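Local coordinates for glucose-6-phosphate isomerase (Plasmodium falciparum, PDB 3QKI), which probably catalyses the reversible isomerisation of alpha-D-glucose 6-phosphate to beta-D-fructose 6-phosphate, an early step of glycolysis, at residues Gln236-Gln240 with Tyr241-Val245; Phe295-Arg299 with Asp300-Glu304; Ile326-Tyr330 with Lys331-Asn335; Ala390-Gln393 with Gln394-Met397; Asn495-Pro499 with Glu500-His504. All coordinates share one frame; numbering follows the deposited sequence.

Contact 1: residues Gln236-Gln240 with Tyr241-Val245; sequences QNLDQ and YDTLV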
loop_
_atom_site.group_PDB
_atom_site.type_symbol
_atom_site.label_atom_id
_atom_site.label_comp_id
_atom_site.label_asym_id
_atom_site.label_seq_id
_atom_site.Cartn_x
_atom_site.Cartn_y
_atom_site.Cartn_z
ATOM N N GLN A 236 3.596 -14.371 17.475
ATOM C CA GLN A 236 4.823 -14.973 16.927
ATOM C C GLN A 236 6.058 -14.753 17.829
ATOM O O GLN A 236 6.479 -13.596 17.922
ATOM C CB GLN A 236 5.079 -14.279 15.564
ATOM C CG GLN A 236 6.420 -14.584 14.897
ATOM C CD GLN A 236 6.248 -15.641 13.859
ATOM O OE1 GLN A 236 5.721 -16.719 14.130
ATOM N NE2 GLN A 236 6.610 -15.318 12.627
ATOM N N ASN A 237 6.655 -15.810 18.423
ATOM C CA ASN A 237 7.883 -15.733 19.246
ATOM C C ASN A 237 7.801 -14.809 20.473
ATOM O O ASN A 237 8.833 -14.357 20.979
ATOM C CB ASN A 237 9.121 -15.380 18.396
ATOM C CG ASN A 237 9.478 -16.425 17.388
ATOM O OD1 ASN A 237 9.460 -16.158 16.187
ATOM N ND2 ASN A 237 9.829 -17.622 17.865
ATOM N N LEU A 238 6.581 -14.526 20.943
ATOM C CA LEU A 238 6.419 -13.637 22.097
ATOM C C LEU A 238 6.132 -14.472 23.316
ATOM O O LEU A 238 5.384 -15.451 23.225
ATOM C CB LEU A 238 5.282 -12.593 21.883
ATOM C CG LEU A 238 5.485 -11.476 20.836
ATOM C CD1 LEU A 238 4.546 -10.312 21.078
ATOM C CD2 LEU A 238 6.894 -10.946 20.816
ATOM N N ASP A 239 6.708 -14.076 24.464
ATOM C CA ASP A 239 6.395 -14.743 25.722
ATOM C C ASP A 239 5.339 -13.868 26.404
ATOM O O ASP A 239 5.539 -12.651 26.510
ATOM C CB ASP A 239 7.659 -14.877 26.610
ATOM C CG ASP A 239 7.488 -15.640 27.923
ATOM O OD1 ASP A 239 6.336 -15.827 28.362
ATOM O OD2 ASP A 239 8.514 -16.046 28.512
ATOM N N GLN A 240 4.206 -14.486 26.844
ATOM C CA GLN A 240 3.119 -13.784 27.551
ATOM C C GLN A 240 3.652 -12.988 28.736
ATOM O O GLN A 240 3.179 -11.884 28.971
ATOM C CB GLN A 240 2.058 -14.759 28.061
ATOM C CG GLN A 240 1.197 -15.380 26.974
ATOM C CD GLN A 240 1.756 -16.672 26.440
ATOM O OE1 GLN A 240 2.961 -16.847 26.320
ATOM N NE2 GLN A 240 0.877 -17.598 26.081
ATOM N N TYR A 241 4.659 -13.539 29.453
ATOM C CA TYR A 241 5.274 -12.913 30.627
ATOM C C TYR A 241 5.986 -11.587 30.371
ATOM O O TYR A 241 6.159 -10.826 31.321
ATOM C CB TYR A 241 6.216 -13.880 31.366
ATOM C CG TYR A 241 5.582 -15.119 31.972
ATOM C CD1 TYR A 241 4.353 -15.053 32.615
ATOM C CD2 TYR A 241 6.283 -16.321 32.038
ATOM C CE1 TYR A 241 3.796 -16.168 33.233
ATOM C CE2 TYR A 241 5.739 -17.448 32.657
ATOM C CZ TYR A 241 4.495 -17.367 33.260
ATOM O OH TYR A 241 3.945 -18.482 33.857
ATOM N N ASP A 242 6.406 -11.302 29.114
ATOM C CA ASP A 242 7.099 -10.057 28.737
ATOM C C ASP A 242 6.186 -9.041 28.050
ATOM O O ASP A 242 6.644 -7.957 27.684
ATOM C CB ASP A 242 8.204 -10.389 27.705
ATOM C CG ASP A 242 9.280 -11.342 28.139
ATOM O OD1 ASP A 242 9.718 -11.249 29.304
ATOM O OD2 ASP A 242 9.751 -12.133 27.286
ATOM N N THR A 243 4.937 -9.413 27.813
ATOM C CA THR A 243 3.998 -8.678 26.970
ATOM C C THR A 243 2.931 -7.815 27.647
ATOM O O THR A 243 2.118 -8.317 28.419
ATOM C CB THR A 243 3.375 -9.687 25.987
ATOM O OG1 THR A 243 4.429 -10.445 25.376
ATOM C CG2 THR A 243 2.495 -9.023 24.916
ATOM N N LEU A 244 2.889 -6.538 27.256
ATOM C CA LEU A 244 1.857 -5.582 27.647
ATOM C C LEU A 244 0.859 -5.516 26.470
ATOM O O LEU A 244 1.271 -5.436 25.320
ATOM C CB LEU A 244 2.449 -4.195 27.930
ATOM C CG LEU A 244 1.441 -3.144 28.444
ATOM C CD1 LEU A 244 0.967 -3.460 29.850
ATOM C CD2 LEU A 244 2.005 -1.760 28.365
ATOM N N VAL A 245 -0.441 -5.608 26.757
ATOM C CA VAL A 245 -1.476 -5.557 25.749
ATOM C C VAL A 245 -2.282 -4.260 25.911
ATOM O O VAL A 245 -2.807 -3.990 26.996
ATOM C CB VAL A 245 -2.356 -6.822 25.832
ATOM C CG1 VAL A 245 -3.487 -6.784 24.821
ATOM C CG2 VAL A 245 -1.513 -8.088 25.652
HETATM O O HOH W 1 8.954 -12.086 24.749
#
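D239 reaches Y241, D242 and T243 through its carboxylate and its carbonyl, at the entry to a short 3-10 turn. Its carboxylate makes an Asx turn: OD1 takes the backbone N of Y241 at 3.0 Å, the donor standing above the carboxylate plane. CG is anti to the N of D239 (chi1 -176°), which carries the carboxylate forward to the N of Y241. The carbonyl O of D239 receives two donors from opposite faces of its plane, D242 N at 3.1 Å and T243 OG1 at 2.7 Å. One residue on, Q240 O takes T243 N at 3.2 Å. Water 1 adds an indirect tie between D239 N and D242 OD2. Electrostatics are mixed, since the OD2 atoms of D239 and D242 lie 4.3 Å apart, while K271 pairs with D239 OD1 and probably eases that repulsion. The turn delivers the chain from helix 228-235 into strand 243-248, beside strand 168-172, where N168 also meets T243 OG1, and with W267 of helix 255-268 against L238 and T243.

Contact 2: residues Phe295-Arg299 with Asp300-Glu304; sequences FGISR and DNVFE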
loop_
_atom_site.group_PDB
_atom_site.type_symbol
_atom_site.label_atom_id
_atom_site.label_comp_id
_atom_site.label_asym_id
_atom_site.label_seq_id
_atom_site.Cartn_x
_atom_site.Cartn_y
_atom_site.Cartn_z
ATOM N N PHE A 295 -13.903 -6.384 31.647
ATOM C CA PHE A 295 -12.816 -7.048 30.938
ATOM C C PHE A 295 -11.682 -7.433 31.899
ATOM O O PHE A 295 -10.852 -8.280 31.569
ATOM C CB PHE A 295 -12.300 -6.149 29.786
ATOM C CG PHE A 295 -11.613 -6.925 28.686
ATOM C CD1 PHE A 295 -12.349 -7.509 27.663
ATOM C CD2 PHE A 295 -10.235 -7.103 28.696
ATOM C CE1 PHE A 295 -11.715 -8.255 26.660
ATOM C CE2 PHE A 295 -9.610 -7.880 27.718
ATOM C CZ PHE A 295 -10.352 -8.436 26.699
ATOM N N GLY A 296 -11.657 -6.817 33.080
ATOM C CA GLY A 296 -10.629 -7.095 34.071
ATOM C C GLY A 296 -9.463 -6.133 34.000
ATOM O O GLY A 296 -8.389 -6.429 34.522
ATOM N N ILE A 297 -9.674 -4.952 33.396
ATOM C CA ILE A 297 -8.663 -3.914 33.317
ATOM C C ILE A 297 -8.797 -3.009 34.549
ATOM O O ILE A 297 -9.895 -2.580 34.884
ATOM C CB ILE A 297 -8.750 -3.157 31.971
ATOM C CG1 ILE A 297 -8.382 -4.126 30.808
ATOM C CG2 ILE A 297 -7.829 -1.921 31.950
ATOM C CD1 ILE A 297 -8.892 -3.725 29.503
ATOM N N SER A 298 -7.686 -2.767 35.242
ATOM C CA SER A 298 -7.658 -1.900 36.413
ATOM C C SER A 298 -7.948 -0.435 36.016
ATOM O O SER A 298 -7.697 -0.043 34.884
ATOM C CB SER A 298 -6.318 -2.055 37.123
ATOM O OG SER A 298 -5.902 -0.874 37.791
ATOM N N ARG A 299 -8.503 0.363 36.937
ATOM C CA ARG A 299 -8.838 1.775 36.685
ATOM C C ARG A 299 -7.688 2.660 36.366
ATOM O O ARG A 299 -7.851 3.634 35.623
ATOM C CB ARG A 299 -9.674 2.373 37.830
ATOM C CG ARG A 299 -11.064 1.754 37.923
ATOM C CD ARG A 299 -11.801 1.884 36.597
ATOM N NE ARG A 299 -13.065 2.586 36.738
ATOM C CZ ARG A 299 -13.207 3.905 36.749
ATOM N NH1 ARG A 299 -12.149 4.697 36.606
ATOM N NH2 ARG A 299 -14.401 4.443 36.911
ATOM N N ASP A 300 -6.516 2.341 36.910
ATOM C CA ASP A 300 -5.312 3.109 36.624
ATOM C C ASP A 300 -4.809 2.812 35.225
ATOM O O ASP A 300 -3.915 3.507 34.740
ATOM C CB ASP A 300 -4.214 2.747 37.623
ATOM C CG ASP A 300 -4.461 3.245 39.031
ATOM O OD1 ASP A 300 -3.719 2.808 39.952
ATOM O OD2 ASP A 300 -5.391 4.078 39.219
ATOM N N ASN A 301 -5.353 1.745 34.597
ATOM C CA ASN A 301 -4.894 1.275 33.290
ATOM C C ASN A 301 -5.833 1.652 32.118
ATOM O O ASN A 301 -5.692 1.131 31.002
ATOM C CB ASN A 301 -4.588 -0.239 33.368
ATOM C CG ASN A 301 -3.267 -0.553 34.051
ATOM O OD1 ASN A 301 -2.729 0.233 34.836
ATOM N ND2 ASN A 301 -2.645 -1.640 33.657
ATOM N N VAL A 302 -6.734 2.601 32.367
ATOM C CA VAL A 302 -7.673 3.090 31.360
ATOM C C VAL A 302 -7.357 4.539 31.070
ATOM O O VAL A 302 -7.377 5.389 31.973
ATOM C CB VAL A 302 -9.168 2.876 31.691
ATOM C CG1 VAL A 302 -10.043 3.294 30.513
ATOM C CG2 VAL A 302 -9.445 1.428 32.064
ATOM N N PHE A 303 -7.030 4.813 29.803
ATOM C CA PHE A 303 -6.637 6.137 29.333
ATOM C C PHE A 303 -7.754 6.690 28.447
ATOM O O PHE A 303 -8.191 6.048 27.498
ATOM C CB PHE A 303 -5.289 6.051 28.613
ATOM C CG PHE A 303 -4.168 5.603 29.535
ATOM C CD1 PHE A 303 -3.991 4.256 29.846
ATOM C CD2 PHE A 303 -3.335 6.530 30.139
ATOM C CE1 PHE A 303 -2.961 3.852 30.690
ATOM C CE2 PHE A 303 -2.314 6.117 31.001
ATOM C CZ PHE A 303 -2.137 4.786 31.273
ATOM N N GLU A 304 -8.270 7.837 28.817
ATOM C CA GLU A 304 -9.400 8.409 28.121
ATOM C C GLU A 304 -9.059 9.300 26.922
ATOM O O GLU A 304 -7.950 9.815 26.779
ATOM C CB GLU A 304 -10.370 9.087 29.138
ATOM C CG GLU A 304 -10.233 10.587 29.301
ATOM C CD GLU A 304 -10.901 11.223 30.508
ATOM O OE1 GLU A 304 -11.895 11.963 30.321
ATOM O OE2 GLU A 304 -10.367 11.063 31.631
#
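R299 and D300 occupy the two corners of a type I beta turn whose ends are S298 and N301, closed by N301 N on S298 O at 3.0 Å. The side chain of R299 leads away from the turn, bending at chi2 and chi3 and running back past L289 towards D293, with which it forms a long, weak ion pair. D300 CB lies 4.0 Å from S298 OG, and D300 N makes a weak bond to that same hydroxyl oxygen, the bond of an ST turn. V302 takes the apolar side. Its CG2, anti to the carbonyl carbon, meets CG2 of I297 at 3.7 Å, the two side chains crossing at about a right angle, and also brushes S298 O. N301 gives its ND2 to M282 O on the adjoining strand. The chemistry is thus divided: charged groups lie at the exposed bend, whereas I297 and V302 meet on the buried side, between strand 282-285 and helix 289-295.

Contact 3: residues Ile326-Tyr330 with Lys331-Asn335; sequences IAFGY and KNMRN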
loop_
_atom_site.group_PDB
_atom_site.type_symbol
_atom_site.label_atom_id
_atom_site.label_comp_id
_atom_site.label_asym_id
_atom_site.label_seq_id
_atom_site.Cartn_x
_atom_site.Cartn_y
_atom_site.Cartn_z
ATOM N N ILE A 326 5.485 4.794 25.555
ATOM C CA ILE A 326 6.076 3.557 26.106
ATOM C C ILE A 326 7.306 3.194 25.243
ATOM O O ILE A 326 8.396 2.980 25.771
ATOM C CB ILE A 326 5.062 2.390 26.204
ATOM C CG1 ILE A 326 4.020 2.656 27.327
ATOM C CG2 ILE A 326 5.794 1.022 26.421
ATOM C CD1 ILE A 326 2.750 1.816 27.242
ATOM N N ALA A 327 7.132 3.186 23.915
ATOM C CA ALA A 327 8.204 2.829 22.980
ATOM C C ALA A 327 9.374 3.795 22.992
ATOM O O ALA A 327 10.532 3.358 22.927
ATOM C CB ALA A 327 7.638 2.712 21.565
ATOM N N PHE A 328 9.091 5.118 23.054
ATOM C CA PHE A 328 10.133 6.119 22.879
ATOM C C PHE A 328 10.408 7.072 24.043
ATOM O O PHE A 328 11.387 7.817 23.977
ATOM C CB PHE A 328 9.835 6.951 21.628
ATOM C CG PHE A 328 9.553 6.153 20.376
ATOM C CD1 PHE A 328 10.373 5.084 20.011
ATOM C CD2 PHE A 328 8.498 6.492 19.540
ATOM C CE1 PHE A 328 10.123 4.363 18.849
ATOM C CE2 PHE A 328 8.271 5.790 18.353
ATOM C CZ PHE A 328 9.088 4.738 18.010
ATOM N N GLY A 329 9.534 7.073 25.039
ATOM C CA GLY A 329 9.625 7.993 26.175
ATOM C C GLY A 329 8.747 9.209 25.926
ATOM O O GLY A 329 8.642 9.687 24.790
ATOM N N TYR A 330 8.075 9.698 26.975
ATOM C CA TYR A 330 7.196 10.861 26.897
ATOM C C TYR A 330 7.872 12.123 26.356
ATOM O O TYR A 330 7.226 12.869 25.605
ATOM C CB TYR A 330 6.531 11.151 28.251
ATOM C CG TYR A 330 5.497 12.246 28.150
ATOM C CD1 TYR A 330 4.254 12.007 27.566
ATOM C CD2 TYR A 330 5.795 13.549 28.538
ATOM C CE1 TYR A 330 3.322 13.033 27.410
ATOM C CE2 TYR A 330 4.863 14.573 28.408
ATOM C CZ TYR A 330 3.629 14.311 27.842
ATOM O OH TYR A 330 2.718 15.325 27.679
ATOM N N LYS A 331 9.147 12.396 26.761
ATOM C CA LYS A 331 9.881 13.592 26.311
ATOM C C LYS A 331 9.905 13.661 24.779
ATOM O O LYS A 331 9.700 14.730 24.220
ATOM C CB LYS A 331 11.332 13.611 26.826
ATOM C CG LYS A 331 11.498 14.176 28.220
ATOM C CD LYS A 331 12.970 14.474 28.549
ATOM C CE LYS A 331 13.494 15.753 27.925
ATOM N NZ LYS A 331 14.872 16.066 28.400
ATOM N N ASN A 332 10.137 12.521 24.107
ATOM C CA ASN A 332 10.158 12.473 22.646
ATOM C C ASN A 332 8.752 12.768 22.085
ATOM O O ASN A 332 8.620 13.570 21.179
ATOM C CB ASN A 332 10.689 11.125 22.155
ATOM C CG ASN A 332 12.184 10.974 22.256
ATOM O OD1 ASN A 332 12.939 11.898 22.011
ATOM N ND2 ASN A 332 12.640 9.785 22.589
ATOM N N MET A 333 7.717 12.196 22.696
ATOM C CA MET A 333 6.332 12.414 22.309
ATOM C C MET A 333 5.855 13.848 22.549
ATOM O O MET A 333 5.039 14.349 21.755
ATOM C CB MET A 333 5.413 11.331 22.846
ATOM C CG MET A 333 5.703 9.946 22.247
ATOM S SD MET A 333 6.243 9.945 20.498
ATOM C CE MET A 333 4.703 10.503 19.666
ATOM N N ARG A 334 6.419 14.530 23.593
ATOM C CA ARG A 334 6.100 15.924 23.879
ATOM C C ARG A 334 6.626 16.779 22.715
ATOM O O ARG A 334 5.921 17.671 22.249
ATOM C CB ARG A 334 6.706 16.347 25.231
ATOM C CG ARG A 334 6.415 17.783 25.652
ATOM C CD ARG A 334 6.643 17.998 27.142
ATOM N NE ARG A 334 7.900 17.411 27.601
ATOM C CZ ARG A 334 8.079 16.847 28.792
ATOM N NH1 ARG A 334 7.090 16.824 29.680
ATOM N NH2 ARG A 334 9.254 16.336 29.119
ATOM N N ASN A 335 7.841 16.460 22.202
ATOM C CA ASN A 335 8.422 17.171 21.063
ATOM C C ASN A 335 7.571 16.968 19.803
ATOM O O ASN A 335 7.430 17.910 19.023
ATOM C CB ASN A 335 9.859 16.723 20.788
ATOM C CG ASN A 335 10.817 17.278 21.801
ATOM O OD1 ASN A 335 10.560 18.307 22.445
ATOM N ND2 ASN A 335 11.924 16.592 22.004
HETATM O O HOH W 2 11.768 10.465 25.714
#
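F328 O is gripped by the side chain of N332, whose ND2 donates at 2.7 Å, and by water 2, which also accepts from N332 N. The amide hydrogen bond is moderately bent (148°), and its donor is tilted out of the carbonyl plane of F328. ND2 also bonds to E196 OE1, so it has two acceptors, which should hold the amide in place. The link to F328 spans the glycine turn in which one helix ends and the next begins: G329 is the first residue to leave the helical path, with positive phi, and is the N-cap of the following helix. Its O receives weak bonds from N332 N and M333 N, whereas R334 N meets Y330 O at 2.7 Å. Y330 and R334 also meet through side chains. In the modelled conformer of R334, one of two, NH1 lies at the edge of the ring, 3.4 Å from CE2, and the guanidinium presents its face to that edge, planes 88° apart; this is no stacked cation-pi pair. M333, bent at chi2 and chi3, brings SD within 4.2 Å of F328 CD2, at the ring edge. The junction joins helix 318-328 to helix 330-349. Helix 135-154 lies against Y330, helix 179-197 against F328 and N332, and F523 of helix 523-543 against F328, N332 and M333.

Contact 4: residues Ala390-Gln393 with Gln394-Met397; sequences AHIQ and QLSM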
loop_
_atom_site.group_PDB
_atom_site.type_symbol
_atom_site.label_atom_id
_atom_site.label_comp_id
_atom_site.label_asym_id
_atom_site.label_seq_id
_atom_site.Cartn_x
_atom_site.Cartn_y
_atom_site.Cartn_z
ATOM N N ALA A 390 -0.438 4.591 4.171
ATOM C CA ALA A 390 -1.585 3.849 4.708
ATOM C C ALA A 390 -2.388 4.736 5.660
ATOM O O ALA A 390 -3.616 4.682 5.645
ATOM C CB ALA A 390 -1.121 2.578 5.413
ATOM N N HIS A 391 -1.706 5.558 6.477
ATOM C CA HIS A 391 -2.386 6.508 7.368
ATOM C C HIS A 391 -3.061 7.633 6.534
ATOM O O HIS A 391 -4.251 7.893 6.738
ATOM C CB HIS A 391 -1.420 7.132 8.409
ATOM C CG HIS A 391 -2.079 8.223 9.212
ATOM N ND1 HIS A 391 -3.294 8.011 9.861
ATOM C CD2 HIS A 391 -1.710 9.510 9.391
ATOM C CE1 HIS A 391 -3.586 9.154 10.458
ATOM N NE2 HIS A 391 -2.672 10.089 10.198
ATOM N N ILE A 392 -2.320 8.260 5.599
ATOM C CA ILE A 392 -2.855 9.309 4.714
ATOM C C ILE A 392 -4.080 8.821 3.925
ATOM O O ILE A 392 -5.025 9.582 3.774
ATOM C CB ILE A 392 -1.757 9.992 3.832
ATOM C CG1 ILE A 392 -0.672 10.631 4.720
ATOM C CG2 ILE A 392 -2.351 11.031 2.849
ATOM C CD1 ILE A 392 -1.207 11.560 5.890
ATOM N N GLN A 393 -4.100 7.550 3.511
ATOM C CA GLN A 393 -5.249 6.925 2.829
ATOM C C GLN A 393 -6.512 7.027 3.642
ATOM O O GLN A 393 -7.508 7.495 3.100
ATOM C CB GLN A 393 -4.975 5.449 2.554
ATOM C CG GLN A 393 -4.524 5.187 1.186
ATOM C CD GLN A 393 -4.417 3.700 0.939
ATOM O OE1 GLN A 393 -4.436 2.869 1.860
ATOM N NE2 GLN A 393 -4.310 3.338 -0.326
ATOM N N GLN A 394 -6.498 6.614 4.954
ATOM C CA GLN A 394 -7.693 6.759 5.790
ATOM C C GLN A 394 -8.010 8.239 6.061
ATOM O O GLN A 394 -9.155 8.661 5.868
ATOM C CB GLN A 394 -7.606 5.990 7.116
ATOM C CG GLN A 394 -8.847 6.300 7.993
ATOM C CD GLN A 394 -8.863 5.693 9.347
ATOM O OE1 GLN A 394 -7.843 5.545 9.981
ATOM N NE2 GLN A 394 -10.047 5.339 9.826
ATOM N N LEU A 395 -7.004 9.017 6.506
ATOM C CA LEU A 395 -7.157 10.430 6.838
ATOM C C LEU A 395 -7.837 11.192 5.700
ATOM O O LEU A 395 -8.802 11.899 5.943
ATOM C CB LEU A 395 -5.799 11.061 7.206
ATOM C CG LEU A 395 -5.800 12.586 7.496
ATOM C CD1 LEU A 395 -6.637 12.926 8.720
ATOM C CD2 LEU A 395 -4.392 13.096 7.694
ATOM N N SER A 396 -7.383 10.982 4.453
ATOM C CA SER A 396 -7.946 11.660 3.286
ATOM C C SER A 396 -9.269 11.055 2.840
ATOM O O SER A 396 -10.267 11.763 2.751
ATOM C CB SER A 396 -6.955 11.604 2.124
ATOM O OG SER A 396 -5.724 12.167 2.553
ATOM N N MET A 397 -9.250 9.753 2.497
ATOM C CA MET A 397 -10.374 9.051 1.908
ATOM C C MET A 397 -11.600 8.914 2.779
ATOM O O MET A 397 -12.717 9.046 2.277
ATOM C CB MET A 397 -9.932 7.720 1.296
ATOM C CG MET A 397 -8.923 7.922 0.173
ATOM S SD MET A 397 -8.168 6.447 -0.476
ATOM C CE MET A 397 -9.522 5.729 -1.440
HETATM O O HOH W 3 -5.880 6.995 10.544
#
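S396 bonds twice to I392: the O of I392 takes S396 N at 2.8 Å and S396 OG at 2.9 Å, the two arriving from opposite faces of the carbonyl plane. The hydroxyl can fold back on the preceding turn because OG sits anti to the carbonyl carbon, beside the N of S396 (chi1 -56°). In this way a buried serine satisfies its hydrogen within its own helix. The neighbouring i to i+4 bonds are regular: L395 N reaches H391 O at 3.0 Å with a nearly straight N-H, and M397 N reaches Q393 O at 2.9 Å. Side-chain ends find partners further off. Q393 extends to give NE2 to Y419 O; Q394, also extended, gives NE2 to E398 OE1 and accepts from water 3 with OE1. That water also meets H391 ND1 at the ring edge, so it links the imidazole to Q394, a residue that binds fructose 6-phosphate, as E398 does. I392 CD1 and L395 CD2 are 4.0 Å apart, their side chains lying side by side, while L395 CB lies over the rim of one face of H391. Helix 388-400 here bridges strands 375-380 and 418-420 as the helix of a beta-alpha-beta crossover. It packs on helices 523-543 and 179-197, with F420, H429 and L434 of the second subunit against Q393, Q394 and M397.

Contact 5: residues Asn495-Pro499 with Glu500-His504; sequences NKMSP and ELLTH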
loop_
_atom_site.group_PDB
_atom_site.type_symbol
_atom_site.label_atom_id
_atom_site.label_comp_id
_atom_site.label_asym_id
_atom_site.label_seq_id
_atom_site.Cartn_x
_atom_site.Cartn_y
_atom_site.Cartn_z
ATOM N N ASN A 495 21.543 5.681 -31.480
ATOM C CA ASN A 495 20.925 4.394 -31.128
ATOM C C ASN A 495 20.498 3.596 -32.347
ATOM O O ASN A 495 20.618 2.369 -32.354
ATOM C CB ASN A 495 19.719 4.597 -30.197
ATOM C CG ASN A 495 20.017 5.245 -28.863
ATOM O OD1 ASN A 495 21.167 5.344 -28.409
ATOM N ND2 ASN A 495 18.972 5.680 -28.191
ATOM N N LYS A 496 19.953 4.285 -33.352
ATOM C CA LYS A 496 19.490 3.677 -34.593
ATOM C C LYS A 496 18.411 2.601 -34.404
ATOM O O LYS A 496 18.413 1.570 -35.069
ATOM C CB LYS A 496 20.672 3.252 -35.503
ATOM C CG LYS A 496 21.499 4.464 -35.959
ATOM C CD LYS A 496 22.679 4.085 -36.816
ATOM C CE LYS A 496 23.715 5.192 -36.889
ATOM N NZ LYS A 496 23.232 6.402 -37.620
ATOM N N MET A 497 17.458 2.865 -33.502
ATOM C CA MET A 497 16.300 1.985 -33.307
ATOM C C MET A 497 15.428 2.220 -34.556
ATOM O O MET A 497 15.517 3.289 -35.180
ATOM C CB MET A 497 15.536 2.408 -32.026
ATOM C CG MET A 497 14.369 1.491 -31.650
ATOM S SD MET A 497 13.316 2.265 -30.388
ATOM C CE MET A 497 12.518 0.851 -29.715
ATOM N N SER A 498 14.622 1.244 -34.938
ATOM C CA SER A 498 13.729 1.399 -36.091
ATOM C C SER A 498 12.851 2.650 -35.865
ATOM O O SER A 498 12.252 2.788 -34.793
ATOM C CB SER A 498 12.882 0.150 -36.292
ATOM O OG SER A 498 12.493 0.078 -37.653
ATOM N N PRO A 499 12.881 3.634 -36.791
ATOM C CA PRO A 499 12.190 4.917 -36.524
ATOM C C PRO A 499 10.708 4.896 -36.176
ATOM O O PRO A 499 10.247 5.777 -35.441
ATOM C CB PRO A 499 12.534 5.796 -37.732
ATOM C CG PRO A 499 13.059 4.861 -38.766
ATOM C CD PRO A 499 13.624 3.663 -38.064
ATOM N N GLU A 500 9.965 3.879 -36.643
ATOM C CA GLU A 500 8.532 3.822 -36.328
ATOM C C GLU A 500 8.259 3.558 -34.838
ATOM O O GLU A 500 7.185 3.899 -34.344
ATOM C CB GLU A 500 7.773 2.838 -37.242
ATOM C CG GLU A 500 8.030 1.369 -36.933
ATOM C CD GLU A 500 9.310 0.751 -37.467
ATOM O OE1 GLU A 500 10.117 1.474 -38.100
ATOM O OE2 GLU A 500 9.504 -0.467 -37.244
ATOM N N LEU A 501 9.249 3.006 -34.123
ATOM C CA LEU A 501 9.121 2.696 -32.697
ATOM C C LEU A 501 9.373 3.892 -31.770
ATOM O O LEU A 501 9.096 3.785 -30.582
ATOM C CB LEU A 501 10.058 1.509 -32.336
ATOM C CG LEU A 501 9.861 0.180 -33.129
ATOM C CD1 LEU A 501 10.974 -0.796 -32.836
ATOM C CD2 LEU A 501 8.521 -0.481 -32.835
ATOM N N LEU A 502 9.897 5.024 -32.288
ATOM C CA LEU A 502 10.252 6.195 -31.467
ATOM C C LEU A 502 9.148 6.804 -30.587
ATOM O O LEU A 502 9.445 7.355 -29.518
ATOM C CB LEU A 502 10.999 7.264 -32.286
ATOM C CG LEU A 502 12.338 6.839 -32.934
ATOM C CD1 LEU A 502 13.002 8.030 -33.597
ATOM C CD2 LEU A 502 13.307 6.193 -31.900
ATOM N N THR A 503 7.891 6.675 -31.009
ATOM C CA THR A 503 6.707 7.163 -30.286
ATOM C C THR A 503 6.629 6.558 -28.869
ATOM O O THR A 503 6.253 7.251 -27.932
ATOM C CB THR A 503 5.434 6.866 -31.093
ATOM O OG1 THR A 503 5.454 5.510 -31.542
ATOM C CG2 THR A 503 5.251 7.808 -32.261
ATOM N N HIS A 504 7.035 5.273 -28.724
ATOM C CA HIS A 504 7.079 4.528 -27.458
ATOM C C HIS A 504 8.023 5.156 -26.421
ATOM O O HIS A 504 7.892 4.891 -25.237
ATOM C CB HIS A 504 7.496 3.070 -27.746
ATOM C CG HIS A 504 6.492 2.336 -28.571
ATOM N ND1 HIS A 504 5.438 1.662 -27.989
ATOM C CD2 HIS A 504 6.407 2.198 -29.918
ATOM C CE1 HIS A 504 4.739 1.150 -28.998
ATOM N NE2 HIS A 504 5.287 1.445 -30.170
#
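S498 and P499 start a 3-10 turn by offering successive carbonyls, S498 O to L501 N at 3.1 Å and P499 O to L502 N at 3.3 Å. The S498 hydroxyl donates to E500 OE1 at 2.8 Å, on the syn side of the carboxylate and somewhat out of its plane. E500 gets there by placing CG between its own N and carbonyl carbon (chi1 73°) and bending again at chi2, which curls the acid back along the chain. Such i to i+3 winding, entered through a proline, gives the connection between helix 485-495 and strand 513-518 a compact bend. On the apolar side M497 stretches out with CG anti to its N. Its CE comes to 3.7 Å from L501 CB, the two side chains crossing at about a right angle, and its SD to 4.2 Å from L502 CD2. L502 leans on Y485 and V488 of helix 485-495, while T503 and H504 bond to N408 of the second subunit.

Followed from the N terminus, the five contacts come strictly in series; none nests in or crosses another, because each closes its own short bend or helical turn. Contacts 1 and 2 serve the same parallel sheet, the first leading into strand 243-248 and the second into edge strand 302-303, their centres about 19 Å apart. Contact 3 joins the next two helices and touches contact 1, L244 CD2 lying 3.8 Å from I326 CD1. Contact 4, near the middle of the chain, belongs to the helix between two strands of the mixed sheet, and contact 5 precedes that sheet's strand 513-518. Contact 5 lies across the chain's centre from contacts 2 and 3; contacts 1, 4 and 5 also meet the second subunit.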